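Local coordinates for protein family 88 glycosyl hydrolase (Bacteroides thetaiotaomicron, PDB 5NOA) that probably acts as a family 88 carbohydrate-active enzyme in the breakdown of complex arabinogalactan glycans by gut bacteria, at residues D160-V165 against G230-G235; H38-Y43 against V327-D332; A266-E271 against Q314-K319. All coordinates share one frame; numbering follows the deposited sequence. Where two conformers were deposited one is given.

Interaction 1 (D160-V165 against G230-G235); sequences DGLYMV and GWVLAG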
loop_
_atom_site.group_PDB
_atom_site.type_symbol
_atom_site.label_atom_id
_atom_site.label_comp_id
_atom_site.label_asym_id
_atom_site.label_seq_id
_atom_site.Cartn_x
_atom_site.Cartn_y
_atom_site.Cartn_z
ATOM N N ASP A 160 -6.514 -5.867 -0.349
ATOM C CA ASP A 160 -5.729 -4.919 0.416
ATOM C C ASP A 160 -4.735 -5.633 1.307
ATOM O O ASP A 160 -3.657 -5.094 1.624
ATOM C CB ASP A 160 -6.559 -3.984 1.341
ATOM C CG ASP A 160 -7.901 -3.516 0.791
ATOM O OD1 ASP A 160 -8.419 -3.997 -0.216
ATOM O OD2 ASP A 160 -8.442 -2.574 1.400
ATOM N N GLY A 161 -5.116 -6.824 1.777
ATOM C CA GLY A 161 -4.270 -7.599 2.653
ATOM C C GLY A 161 -2.891 -7.869 2.094
ATOM O O GLY A 161 -1.940 -8.106 2.842
ATOM N N LEU A 162 -2.760 -7.896 0.758
ATOM C CA LEU A 162 -1.483 -8.083 0.141
ATOM C C LEU A 162 -0.513 -6.963 0.483
ATOM O O LEU A 162 0.654 -7.223 0.805
ATOM C CB LEU A 162 -1.660 -8.309 -1.351
ATOM C CG LEU A 162 -2.468 -9.570 -1.708
ATOM C CD1 LEU A 162 -2.485 -9.743 -3.200
ATOM C CD2 LEU A 162 -1.970 -10.821 -1.034
ATOM N N TYR A 163 -0.953 -5.704 0.433
ATOM C CA TYR A 163 -0.066 -4.631 0.920
ATOM C C TYR A 163 0.200 -4.748 2.401
ATOM O O TYR A 163 1.291 -4.478 2.884
ATOM C CB TYR A 163 -0.669 -3.255 0.655
ATOM C CG TYR A 163 0.224 -2.080 1.036
ATOM C CD1 TYR A 163 1.150 -1.603 0.158
ATOM C CD2 TYR A 163 0.165 -1.500 2.281
ATOM C CE1 TYR A 163 1.954 -0.551 0.483
ATOM C CE2 TYR A 163 0.990 -0.449 2.641
ATOM C CZ TYR A 163 1.877 0.035 1.744
ATOM O OH TYR A 163 2.725 1.064 2.034
ATOM N N MET A 164 -0.829 -5.126 3.160
ATOM C CA MET A 164 -0.710 -5.115 4.621
ATOM C C MET A 164 0.342 -6.103 5.081
ATOM O O MET A 164 1.085 -5.798 6.014
ATOM C CB MET A 164 -2.034 -5.461 5.313
ATOM C CG MET A 164 -3.226 -4.600 4.993
ATOM S SD MET A 164 -2.925 -2.856 5.059
ATOM C CE MET A 164 -4.324 -2.193 4.159
ATOM N N VAL A 165 0.409 -7.281 4.443
ATOM C CA VAL A 165 1.174 -8.375 5.002
ATOM C C VAL A 165 2.337 -8.839 4.139
ATOM O O VAL A 165 3.338 -9.296 4.688
ATOM C CB VAL A 165 0.315 -9.578 5.451
ATOM C CG1 VAL A 165 1.068 -10.435 6.444
ATOM C CG2 VAL A 165 -0.978 -9.118 6.079
ATOM N N GLY A 230 -4.449 -0.749 -6.211
ATOM C CA GLY A 230 -3.349 0.070 -5.743
ATOM C C GLY A 230 -2.583 -0.593 -4.623
ATOM O O GLY A 230 -1.358 -0.650 -4.654
ATOM N N TRP A 231 -3.296 -1.138 -3.651
ATOM C CA TRP A 231 -2.651 -1.852 -2.573
ATOM C C TRP A 231 -1.797 -2.979 -3.116
ATOM O O TRP A 231 -0.655 -3.199 -2.686
ATOM C CB TRP A 231 -3.644 -2.482 -1.596
ATOM C CG TRP A 231 -4.473 -1.551 -0.753
ATOM C CD1 TRP A 231 -5.824 -1.472 -0.776
ATOM C CD2 TRP A 231 -4.050 -0.705 0.327
ATOM N NE1 TRP A 231 -6.268 -0.614 0.193
ATOM C CE2 TRP A 231 -5.205 -0.133 0.879
ATOM C CE3 TRP A 231 -2.824 -0.380 0.899
ATOM C CZ2 TRP A 231 -5.171 0.743 1.960
ATOM C CZ3 TRP A 231 -2.804 0.475 1.998
ATOM C CH2 TRP A 231 -3.973 1.040 2.491
ATOM N N VAL A 232 -2.314 -3.717 -4.087
ATOM C CA VAL A 232 -1.603 -4.882 -4.590
ATOM C C VAL A 232 -0.337 -4.467 -5.336
ATOM O O VAL A 232 0.733 -5.049 -5.145
ATOM C CB VAL A 232 -2.484 -5.783 -5.460
ATOM C CG1 VAL A 232 -1.681 -6.993 -5.943
ATOM C CG2 VAL A 232 -3.739 -6.245 -4.728
ATOM N N LEU A 233 -0.453 -3.483 -6.226
ATOM C CA LEU A 233 0.709 -3.095 -7.017
ATOM C C LEU A 233 1.806 -2.542 -6.101
ATOM O O LEU A 233 2.993 -2.856 -6.267
ATOM C CB LEU A 233 0.340 -2.071 -8.084
ATOM C CG LEU A 233 1.456 -1.757 -9.063
ATOM C CD1 LEU A 233 1.595 -2.890 -10.068
ATOM C CD2 LEU A 233 1.165 -0.470 -9.841
ATOM N N ALA A 234 1.410 -1.678 -5.168
ATOM C CA ALA A 234 2.382 -1.155 -4.210
ATOM C C ALA A 234 2.984 -2.232 -3.320
ATOM O O ALA A 234 4.166 -2.191 -3.000
ATOM C CB ALA A 234 1.732 -0.088 -3.344
ATOM N N GLY A 235 2.162 -3.200 -2.936
ATOM C CA GLY A 235 2.663 -4.306 -2.155
ATOM C C GLY A 235 3.665 -5.166 -2.871
ATOM O O GLY A 235 4.680 -5.563 -2.303
#
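The indole of Trp231 overlaps the side chain of Asp160, whose CB sits 3.6 Å from the centroid of the five-membered ring in a CH-pi contact. In one of two deposited conformers of Met164, the bent chain brings CE over the same face, 3.6 Å from the centroid of the six-membered ring. Tyr163 meets the indole obliquely, the ring planes 49° apart and Tyr163 CD2 3.5 Å from Trp231 CE3. With its CG anti to the backbone N (chi1 -176°), the phenol also reaches the next turn of the partner helix, where the Gly235 N lies at its edge and Ala234 CB lies 3.9 Å from Tyr163 CD1. Glycine suits position 235: its CA comes within 4.1 Å of the Tyr163 CA, and a CB there would press on that atom. The axes of the two short segments approach to 7.2 Å, running nearly the same way at 33°, consistent with neighbouring inner helices of the (alpha/alpha)6 barrel of this clan. Leu162 and Val232 extend the apolar seam. The Tyr163 hydroxyl finds its partner in Thr63. The apolar and CH-pi contacts between the helices depend on close shape matching.

Interaction 2 (H38-Y43 against V327-D332); sequences HKVNGY and VALQPD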
loop_
_atom_site.group_PDB
_atom_site.type_symbol
_atom_site.label_atom_id
_atom_site.label_comp_id
_atom_site.label_asym_id
_atom_site.label_seq_id
_atom_site.Cartn_x
_atom_site.Cartn_y
_atom_site.Cartn_z
ATOM N N HIS A 38 7.467 17.624 2.579
ATOM C CA HIS A 38 7.496 18.233 3.892
ATOM C C HIS A 38 6.201 18.996 4.212
ATOM O O HIS A 38 5.711 18.976 5.343
ATOM C CB HIS A 38 8.720 19.128 4.036
ATOM C CG HIS A 38 9.985 18.356 4.053
ATOM N ND1 HIS A 38 10.155 17.254 4.871
ATOM C CD2 HIS A 38 11.150 18.525 3.391
ATOM C CE1 HIS A 38 11.376 16.770 4.681
ATOM N NE2 HIS A 38 12.004 17.535 3.806
ATOM N N LYS A 39 5.615 19.645 3.209
ATOM C CA LYS A 39 4.357 20.363 3.420
ATOM C C LYS A 39 3.230 19.384 3.810
ATOM O O LYS A 39 2.473 19.620 4.729
ATOM C CB LYS A 39 3.995 21.141 2.164
ATOM C CG LYS A 39 2.792 22.054 2.294
ATOM C CD LYS A 39 2.529 22.808 0.990
ATOM C CE LYS A 39 2.319 21.886 -0.230
ATOM N NZ LYS A 39 1.296 22.325 -1.236
ATOM N N VAL A 40 3.150 18.282 3.093
ATOM C CA VAL A 40 2.132 17.271 3.298
ATOM C C VAL A 40 2.311 16.563 4.639
ATOM O O VAL A 40 1.358 16.378 5.399
ATOM C CB VAL A 40 2.155 16.270 2.119
ATOM C CG1 VAL A 40 1.341 15.031 2.386
ATOM C CG2 VAL A 40 1.652 16.976 0.861
ATOM N N ASN A 41 3.518 16.082 4.884
ATOM C CA ASN A 41 3.758 15.323 6.092
ATOM C C ASN A 41 3.683 16.215 7.314
ATOM O O ASN A 41 3.162 15.830 8.362
ATOM C CB ASN A 41 5.055 14.546 5.999
ATOM C CG ASN A 41 5.042 13.257 6.784
ATOM O OD1 ASN A 41 3.967 12.743 7.058
ATOM N ND2 ASN A 41 6.197 12.714 7.122
ATOM N N GLY A 42 4.175 17.443 7.180
ATOM C CA GLY A 42 4.041 18.426 8.246
ATOM C C GLY A 42 2.596 18.748 8.567
ATOM O O GLY A 42 2.219 18.849 9.758
ATOM N N TYR A 43 1.772 18.941 7.532
ATOM C CA TYR A 43 0.344 19.214 7.731
ATOM C C TYR A 43 -0.268 18.060 8.542
ATOM O O TYR A 43 -1.026 18.279 9.497
ATOM C CB TYR A 43 -0.350 19.412 6.385
ATOM C CG TYR A 43 -1.824 19.593 6.494
ATOM C CD1 TYR A 43 -2.394 20.830 6.709
ATOM C CD2 TYR A 43 -2.667 18.503 6.408
ATOM C CE1 TYR A 43 -3.771 20.977 6.797
ATOM C CE2 TYR A 43 -4.037 18.627 6.513
ATOM C CZ TYR A 43 -4.584 19.864 6.717
ATOM O OH TYR A 43 -5.935 19.975 6.818
ATOM N N VAL A 327 -4.341 18.628 -8.562
ATOM C CA VAL A 327 -5.747 18.483 -8.217
ATOM C C VAL A 327 -5.892 17.919 -6.802
ATOM O O VAL A 327 -6.625 18.505 -5.974
ATOM C CB VAL A 327 -6.492 17.612 -9.246
ATOM C CG1 VAL A 327 -7.926 17.425 -8.845
ATOM C CG2 VAL A 327 -6.372 18.224 -10.635
ATOM N N ALA A 328 -5.214 16.819 -6.498
ATOM C CA ALA A 328 -5.347 16.222 -5.168
ATOM C C ALA A 328 -4.725 17.101 -4.070
ATOM O O ALA A 328 -5.311 17.298 -3.010
ATOM C CB ALA A 328 -4.746 14.841 -5.134
ATOM N N LEU A 329 -3.518 17.592 -4.308
ATOM C CA LEU A 329 -2.789 18.374 -3.326
ATOM C C LEU A 329 -3.365 19.760 -3.171
ATOM O O LEU A 329 -3.592 20.449 -4.134
ATOM C CB LEU A 329 -1.348 18.500 -3.780
ATOM C CG LEU A 329 -0.400 19.375 -2.947
ATOM C CD1 LEU A 329 -0.201 18.793 -1.555
ATOM C CD2 LEU A 329 0.916 19.476 -3.690
ATOM N N GLN A 330 -3.584 20.166 -1.932
ATOM C CA GLN A 330 -4.036 21.525 -1.598
ATOM C C GLN A 330 -2.851 22.308 -1.094
ATOM O O GLN A 330 -1.867 21.718 -0.610
ATOM C CB GLN A 330 -5.142 21.470 -0.543
ATOM C CG GLN A 330 -6.274 20.531 -1.012
ATOM C CD GLN A 330 -7.575 20.628 -0.294
ATOM O OE1 GLN A 330 -7.704 21.387 0.649
ATOM N NE2 GLN A 330 -8.581 19.847 -0.758
ATOM N N PRO A 331 -2.892 23.633 -1.206
ATOM C CA PRO A 331 -1.699 24.424 -0.918
ATOM C C PRO A 331 -1.242 24.454 0.516
ATOM O O PRO A 331 -0.116 24.840 0.769
ATOM C CB PRO A 331 -2.060 25.811 -1.468
ATOM C CG PRO A 331 -3.529 25.821 -1.605
ATOM C CD PRO A 331 -3.926 24.429 -1.884
ATOM N N ASP A 332 -2.066 24.014 1.449
ATOM C CA ASP A 332 -1.595 23.874 2.825
ATOM C C ASP A 332 -1.013 22.501 3.147
ATOM O O ASP A 332 -0.582 22.266 4.254
ATOM C CB ASP A 332 -2.683 24.211 3.830
ATOM C CG ASP A 332 -3.933 23.386 3.665
ATOM O OD1 ASP A 332 -4.004 22.520 2.740
ATOM O OD2 ASP A 332 -4.878 23.615 4.446
#
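Lys39 lies along the backbone of Gln330 to Asp332, linking helix 29-47 to the turn that follows helix 310-328 in the all-helical (alpha/alpha)6 barrel. Leu329 is where the chain leaves helical conformation; Leu329 and Gln330 are extended, Pro331 and Asp332 turn, and the carbonyls of Gln330, Pro331 and Asp332 border the lysine.

The polar part is one hydrogen bond from Lys39 NZ to Gln330 O, 3.3 Å long, with the donor tilted 35° from the carbonyl plane. Lysine suits this place because its methylenes can follow the backbone before the ammonium is reached: Lys39 CD passes 3.3 Å from Pro331 O, and a bend at chi3 (57°) turns the end toward Gln330. Asp332 is not its salt-bridge partner, since Lys39 NZ and Asp332 OD1 are 6.6 Å apart; OD1 instead accepts from the backbone N of Lys334, as in an Asx turn. Opposite charges at that range would probably still attract weakly.

The apolar part lies deeper. Val40 CG2 meets Leu329 CD1 at 3.5 Å, the two branched chains crossing, and both also touch Ile335. Val40 continues onto Val361, Phe364 and Leu365 of helix 358-377, which explains a small hydrophobic residue on this buried side.

A third group of contacts lies between the Tyr43 ring and Asp332, which meet obliquely: Tyr43 CE1 is 3.7 Å from Asp332 OD2, and Tyr43 CD1 is 3.4 Å from the backbone O of Asp332.

Interaction 3 (A266-E271 against Q314-K319); sequences ACQQPE and QPVVEK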
loop_
_atom_site.group_PDB
_atom_site.type_symbol
_atom_site.label_atom_id
_atom_site.label_comp_id
_atom_site.label_asym_id
_atom_site.label_seq_id
_atom_site.Cartn_x
_atom_site.Cartn_y
_atom_site.Cartn_z
ATOM N N ALA A 266 -3.136 0.652 -18.706
ATOM C CA ALA A 266 -4.063 0.702 -19.810
ATOM C C ALA A 266 -5.383 1.327 -19.495
ATOM O O ALA A 266 -6.064 1.775 -20.384
ATOM C CB ALA A 266 -4.319 -0.705 -20.336
ATOM N N CYS A 267 -5.776 1.361 -18.229
ATOM C CA CYS A 267 -7.082 1.919 -17.864
ATOM C C CYS A 267 -7.008 3.234 -17.090
ATOM O O CYS A 267 -8.002 3.717 -16.562
ATOM C CB CYS A 267 -7.928 0.921 -17.074
ATOM S SG CYS A 267 -7.271 0.476 -15.461
ATOM N N GLN A 268 -5.888 3.921 -17.168
ATOM C CA GLN A 268 -5.803 5.274 -16.620
ATOM C C GLN A 268 -6.783 6.177 -17.344
ATOM O O GLN A 268 -6.928 6.078 -18.563
ATOM C CB GLN A 268 -4.373 5.807 -16.789
ATOM C CG GLN A 268 -4.124 7.167 -16.172
ATOM C CD GLN A 268 -2.695 7.646 -16.424
ATOM O OE1 GLN A 268 -2.166 7.483 -17.507
ATOM N NE2 GLN A 268 -2.085 8.257 -15.427
ATOM N N GLN A 269 -7.459 7.065 -16.618
ATOM C CA GLN A 269 -8.317 7.998 -17.313
ATOM C C GLN A 269 -7.477 9.016 -18.085
ATOM O O GLN A 269 -6.322 9.294 -17.737
ATOM C CB GLN A 269 -9.220 8.768 -16.360
ATOM C CG GLN A 269 -10.176 7.889 -15.583
ATOM C CD GLN A 269 -11.098 7.113 -16.497
ATOM O OE1 GLN A 269 -11.613 7.657 -17.460
ATOM N NE2 GLN A 269 -11.219 5.826 -16.272
ATOM N N PRO A 270 -8.055 9.583 -19.129
ATOM C CA PRO A 270 -7.354 10.682 -19.827
ATOM C C PRO A 270 -6.818 11.823 -18.894
ATOM O O PRO A 270 -5.770 12.437 -19.154
ATOM C CB PRO A 270 -8.418 11.158 -20.808
ATOM C CG PRO A 270 -9.282 9.935 -21.056
ATOM C CD PRO A 270 -9.356 9.255 -19.760
ATOM N N GLU A 271 -7.542 12.087 -17.815
ATOM C CA GLU A 271 -7.211 13.132 -16.850
ATOM C C GLU A 271 -6.066 12.740 -15.893
ATOM O O GLU A 271 -5.613 13.570 -15.109
ATOM C CB GLU A 271 -8.448 13.427 -15.998
ATOM C CG GLU A 271 -9.545 14.088 -16.781
ATOM C CD GLU A 271 -10.545 13.134 -17.429
ATOM O OE1 GLU A 271 -10.402 11.871 -17.413
ATOM O OE2 GLU A 271 -11.509 13.704 -17.956
ATOM N N GLN A 314 6.598 5.633 -18.189
ATOM C CA GLN A 314 6.855 6.989 -17.692
ATOM C C GLN A 314 5.761 7.996 -18.076
ATOM O O GLN A 314 5.354 8.796 -17.231
ATOM C CB GLN A 314 8.238 7.507 -18.097
ATOM C CG GLN A 314 8.688 8.645 -17.201
ATOM C CD GLN A 314 8.825 8.273 -15.739
ATOM O OE1 GLN A 314 9.488 7.291 -15.411
ATOM N NE2 GLN A 314 8.230 9.068 -14.852
ATOM N N PRO A 315 5.211 7.941 -19.305
ATOM C CA PRO A 315 4.154 8.899 -19.621
ATOM C C PRO A 315 2.897 8.749 -18.757
ATOM O O PRO A 315 2.233 9.735 -18.455
ATOM C CB PRO A 315 3.854 8.613 -21.096
ATOM C CG PRO A 315 5.132 8.093 -21.637
ATOM C CD PRO A 315 5.665 7.247 -20.524
ATOM N N VAL A 316 2.588 7.530 -18.363
ATOM C CA VAL A 316 1.450 7.265 -17.482
ATOM C C VAL A 316 1.729 7.897 -16.127
ATOM O O VAL A 316 0.855 8.560 -15.529
ATOM C CB VAL A 316 1.242 5.751 -17.385
ATOM C CG1 VAL A 316 0.221 5.388 -16.330
ATOM C CG2 VAL A 316 0.843 5.212 -18.779
ATOM N N VAL A 317 2.930 7.640 -15.596
ATOM C CA VAL A 317 3.299 8.224 -14.321
ATOM C C VAL A 317 3.249 9.734 -14.373
ATOM O O VAL A 317 2.773 10.374 -13.425
ATOM C CB VAL A 317 4.690 7.736 -13.878
ATOM C CG1 VAL A 317 5.166 8.493 -12.647
ATOM C CG2 VAL A 317 4.698 6.225 -13.640
ATOM N N GLU A 318 3.701 10.319 -15.474
ATOM C CA GLU A 318 3.687 11.767 -15.546
ATOM C C GLU A 318 2.280 12.330 -15.465
ATOM O O GLU A 318 2.045 13.343 -14.780
ATOM C CB GLU A 318 4.372 12.296 -16.805
ATOM C CG GLU A 318 5.872 12.041 -16.811
ATOM C CD GLU A 318 6.569 12.639 -15.613
ATOM O OE1 GLU A 318 6.402 13.855 -15.302
ATOM O OE2 GLU A 318 7.254 11.889 -14.914
ATOM N N LYS A 319 1.326 11.711 -16.149
ATOM C CA LYS A 319 -0.062 12.168 -16.093
ATOM C C LYS A 319 -0.617 11.992 -14.686
ATOM O O LYS A 319 -1.397 12.822 -14.216
ATOM C CB LYS A 319 -0.924 11.429 -17.110
ATOM C CG LYS A 319 -0.734 11.867 -18.534
ATOM C CD LYS A 319 -1.749 11.213 -19.464
ATOM C CE LYS A 319 -1.258 9.873 -19.919
ATOM N NZ LYS A 319 -2.197 9.327 -20.928
HETATM O O HOH W 1 -2.541 6.984 -20.092
HETATM O O HOH W 2 -4.446 8.394 -19.698
HETATM O O HOH W 3 -3.043 14.644 -15.581
#
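Gln268 reaches across to Val316 with its chain fully extended, CG anti to the backbone N (chi1 -176°), and this one side chain makes the tight part of the contact. Gln268 NE2 donates to Val316 O at 3.0 Å, at an N-H...O angle of 157°, with the acceptor near the amide plane. The same nitrogen also bonds to Gly272 O, so a glutamine amide can tie its own loop and the helix together. On the other branch, Gln268 OE1 packs 3.4 Å from Val316 CG1 and 3.5 Å from Lys319 CE.

The outer side is looser and wet. Two waters join Gln268 OE1 to the ammonium of Lys319, and one of them also donates to Gln269 O, 2.9 Å away. Further along, a third water links Glu271 O to Lys319 O, two carbonyls that cannot bond directly. A long, flexible lysine suits this solvent-facing side, its ammonium reaching the waters. A leucine in place of Gln268 would probably leave the Val316 and Gly272 carbonyls without their shared donor and disturb the waters at Lys319.

The loop after helix 250-266 thus rests on helix 310-328, whose Val316 packs on Leu299 of helix 289-304 and whose Glu318 forms a salt bridge with Arg371 of helix 358-377.

Interaction 1 lies near the middle of the chain, its centre about 5 Å from the chain centre, whereas the centres of interactions 2 and 3 are each about 19 Å out, near the surface. The three centres are 21 to 24 Å apart, and none of the contacts touches another. Interaction 2 spans most of the chain, its segments 284 residues apart. Interactions 1 and 3 are nested within that loop, one after the other. Interactions 2 and 3 share helix 310-328, interaction 2 at its C-terminal end and the turn beyond, interaction 3 in its N-terminal half. Together they show a helical barrel with two interior helices joined through Trp231 and Tyr163, its first helix joined to the turn after helix 310-328, and a loop fastened outside.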